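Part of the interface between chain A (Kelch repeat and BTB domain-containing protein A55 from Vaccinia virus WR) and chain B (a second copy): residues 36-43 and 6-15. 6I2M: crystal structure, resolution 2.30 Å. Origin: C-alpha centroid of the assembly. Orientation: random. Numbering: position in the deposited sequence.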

# COMPACT_ATOMS: atom_id res chain seq x y z
N LYS A 36 1.13 -12.49 -7.00
CA LYS A 36 1.06 -12.06 -8.41
C LYS A 36 0.65 -10.60 -8.58
O LYS A 36 1.23 -9.90 -9.40
CB LYS A 36 0.09 -12.96 -9.20
CG LYS A 36 0.68 -14.30 -9.62
CD LYS A 36 -0.28 -15.05 -10.52
CE LYS A 36 0.19 -16.45 -10.82
NZ LYS A 36 -0.75 -17.15 -11.74
N LEU A 37 -0.36 -10.16 -7.80
CA LEU A 37 -0.92 -8.81 -7.80
C LEU A 37 0.07 -7.74 -7.34
O LEU A 37 0.17 -6.69 -7.98
CB LEU A 37 -2.20 -8.81 -6.93
CG LEU A 37 -2.83 -7.47 -6.56
CD1 LEU A 37 -3.66 -6.91 -7.71
CD2 LEU A 37 -3.70 -7.62 -5.34
N ILE A 38 0.80 -8.01 -6.23
CA ILE A 38 1.79 -7.11 -5.62
C ILE A 38 2.97 -6.84 -6.57
O ILE A 38 3.35 -5.68 -6.76
CB ILE A 38 2.23 -7.62 -4.21
CG1 ILE A 38 1.02 -7.88 -3.27
CG2 ILE A 38 3.27 -6.71 -3.54
CD1 ILE A 38 0.08 -6.64 -2.87
N LEU A 39 3.54 -7.91 -7.18
CA LEU A 39 4.66 -7.81 -8.13
C LEU A 39 4.27 -7.07 -9.41
O LEU A 39 5.11 -6.38 -9.99
CB LEU A 39 5.21 -9.20 -8.47
CG LEU A 39 6.01 -9.92 -7.39
CD1 LEU A 39 6.06 -11.41 -7.67
CD2 LEU A 39 7.43 -9.38 -7.28
N SER A 40 3.01 -7.21 -9.85
CA SER A 40 2.48 -6.57 -11.06
C SER A 40 2.22 -5.07 -10.89
O SER A 40 2.26 -4.32 -11.87
CB SER A 40 1.21 -7.28 -11.52
OG SER A 40 1.51 -8.60 -11.94
N GLY A 41 1.96 -4.65 -9.65
CA GLY A 41 1.69 -3.26 -9.29
C GLY A 41 2.89 -2.33 -9.37
O GLY A 41 2.76 -1.20 -9.83
N ALA A 42 4.07 -2.81 -8.92
CA ALA A 42 5.31 -2.04 -8.92
C ALA A 42 6.18 -2.32 -10.15
O ALA A 42 6.69 -1.37 -10.75
CB ALA A 42 6.10 -2.32 -7.64
N SER A 43 6.34 -3.60 -10.51
CA SER A 43 7.13 -4.03 -11.67
C SER A 43 6.20 -4.30 -12.85
O SER A 43 5.24 -5.07 -12.72
CB SER A 43 7.96 -5.26 -11.34
OG SER A 43 8.56 -5.85 -12.48
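Chain B, residues 6-15: ELIAVINGFR

Residues 6-15 of chain B are helical throughout, part of a longer helix, and they pack across the short helix 36-42 of chain A. The two axes come within 8.6 Å and their N-to-C directions make an angle of 114°, so the chain B helix runs steeply across its partner, somewhat more antiparallel than parallel. The backbones draw nearest at Gly A41 and Val B10, whose CA atoms lie 5.3 Å apart.

Glycine suits that crossing because a CB on Gly A41 would point toward chain B and stand 2.9 Å from Leu B7 CD1, a clash. Without one, the backbone itself becomes the packing surface: Gly A41 O lies 3.5 Å from Val B10 CG2. Val B10 points its CA-to-CB bond toward chain A, and with chi1 at t both its methyls lie near that carbonyl O, while the residue stays partly exposed.

Leu B7 begins sideways, but its t,p rotamer (chi1 180°, chi2 82°) carries its end inward. Leu B7 CD1 thus settles against the end of the chain A helix, 3.5 Å from Ala A42 N, 3.6 Å from Ile A38 O and 3.8 Å from Ala A42 CB. The small methyl of Ala A42 meets this leucine without reaching further across the interface.

One turn along, Ile B11 also leaves its backbone sideways. With chi1 at m and chi2 at t, it places Ile B11 CG2 3.8 Å from Leu A37 CD2 and Ile B11 CD1 4.0 Å from Ile A38 CD1. The chain A partners reach it by bending: Leu A37 uses the same t,p combination as Leu B7, while Ile A38, whose CA-to-CB bond points away, has chi1 and chi2 both at m and brings its end back toward chain B.

Phe B14 points toward chain A, and chi1 at m (-69°) with chi2 at -40° brings the CE2/CZ edge of its ring up to the chain A helix. Leu A37 CD1 approaches Phe B14 CD2 obliquely at 3.7 Å. The ring edge meets backbone: Phe B14 CZ is 3.6 Å from Ser A40 O, and Phe B14 CE2 is 3.8 Å from Gly A41 N. Ser A40 CB lies 4.0 Å from Phe B14 CE2, and with chi1 at m its hydroxyl is satisfied within its own helix, Ser A40 OG donating to Lys A36 O at 2.9 Å.

No hydrogen bond crosses between the stretches; the 398 Å² they bury together rests on apolar packing and close van der Waals contact with backbone. The spacing of Leu B7, Ile B11 and Phe B14 places them along one side of their helix, while Asn B12 points away.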

# COMPACT_ATOMS: atom_id res chain seq x y z
N GLU B 6 1.51 4.76 -4.33
CA GLU B 6 1.59 4.56 -5.78
C GLU B 6 1.18 3.13 -6.14
O GLU B 6 0.46 2.93 -7.11
CB GLU B 6 3.01 4.84 -6.30
CG GLU B 6 3.39 6.31 -6.33
CD GLU B 6 4.87 6.61 -6.45
OE1 GLU B 6 5.60 5.82 -7.09
OE2 GLU B 6 5.30 7.65 -5.90
N LEU B 7 1.64 2.14 -5.34
CA LEU B 7 1.36 0.71 -5.51
C LEU B 7 -0.13 0.37 -5.38
O LEU B 7 -0.66 -0.37 -6.21
CB LEU B 7 2.21 -0.13 -4.53
CG LEU B 7 2.04 -1.66 -4.58
CD1 LEU B 7 2.86 -2.28 -5.70
CD2 LEU B 7 2.43 -2.29 -3.27
N ILE B 8 -0.80 0.91 -4.34
CA ILE B 8 -2.23 0.70 -4.06
C ILE B 8 -3.12 1.27 -5.19
O ILE B 8 -4.19 0.72 -5.46
CB ILE B 8 -2.62 1.21 -2.64
CG1 ILE B 8 -3.99 0.63 -2.18
CG2 ILE B 8 -2.57 2.75 -2.52
CD1 ILE B 8 -4.26 0.74 -0.68
N ALA B 9 -2.65 2.35 -5.87
CA ALA B 9 -3.35 2.99 -6.98
C ALA B 9 -3.39 2.08 -8.22
O ALA B 9 -4.38 2.08 -8.94
CB ALA B 9 -2.68 4.31 -7.32
N VAL B 10 -2.30 1.30 -8.44
CA VAL B 10 -2.18 0.35 -9.55
C VAL B 10 -3.07 -0.88 -9.26
O VAL B 10 -3.73 -1.39 -10.17
CB VAL B 10 -0.71 -0.03 -9.88
CG1 VAL B 10 -0.61 -0.84 -11.17
CG2 VAL B 10 0.18 1.21 -9.98
N ILE B 11 -3.11 -1.32 -7.98
CA ILE B 11 -3.93 -2.44 -7.49
C ILE B 11 -5.42 -2.09 -7.64
O ILE B 11 -6.21 -2.94 -8.08
CB ILE B 11 -3.51 -2.87 -6.04
CG1 ILE B 11 -2.07 -3.43 -6.02
CG2 ILE B 11 -4.50 -3.87 -5.42
CD1 ILE B 11 -1.36 -3.40 -4.66
N ASN B 12 -5.80 -0.83 -7.32
CA ASN B 12 -7.16 -0.31 -7.47
C ASN B 12 -7.53 -0.20 -8.95
O ASN B 12 -8.71 -0.34 -9.30
CB ASN B 12 -7.32 1.04 -6.76
CG ASN B 12 -8.74 1.57 -6.70
OD1 ASN B 12 -9.69 0.86 -6.32
ND2 ASN B 12 -8.92 2.83 -7.05
N GLY B 13 -6.52 0.03 -9.79
CA GLY B 13 -6.66 0.09 -11.24
C GLY B 13 -6.92 -1.28 -11.83
O GLY B 13 -7.67 -1.41 -12.80
N PHE B 14 -6.30 -2.32 -11.22
CA PHE B 14 -6.47 -3.73 -11.60
C PHE B 14 -7.85 -4.22 -11.15
O PHE B 14 -8.46 -5.04 -11.84
CB PHE B 14 -5.38 -4.61 -10.96
CG PHE B 14 -3.95 -4.46 -11.44
CD1 PHE B 14 -3.67 -4.28 -12.79
CD2 PHE B 14 -2.89 -4.60 -10.56
CE1 PHE B 14 -2.35 -4.17 -13.24
CE2 PHE B 14 -1.57 -4.50 -11.01
CZ PHE B 14 -1.31 -4.29 -12.35
N ARG B 15 -8.33 -3.71 -9.99
CA ARG B 15 -9.63 -4.02 -9.38
C ARG B 15 -10.79 -3.59 -10.30
O ARG B 15 -11.74 -4.35 -10.48
CB ARG B 15 -9.73 -3.34 -8.00
CG ARG B 15 -11.04 -3.56 -7.25
CD ARG B 15 -11.26 -2.46 -6.24
NE ARG B 15 -12.66 -2.36 -5.82
CZ ARG B 15 -13.17 -1.33 -5.16
NH1 ARG B 15 -12.41 -0.29 -4.83
NH2 ARG B 15 -14.45 -1.32 -4.82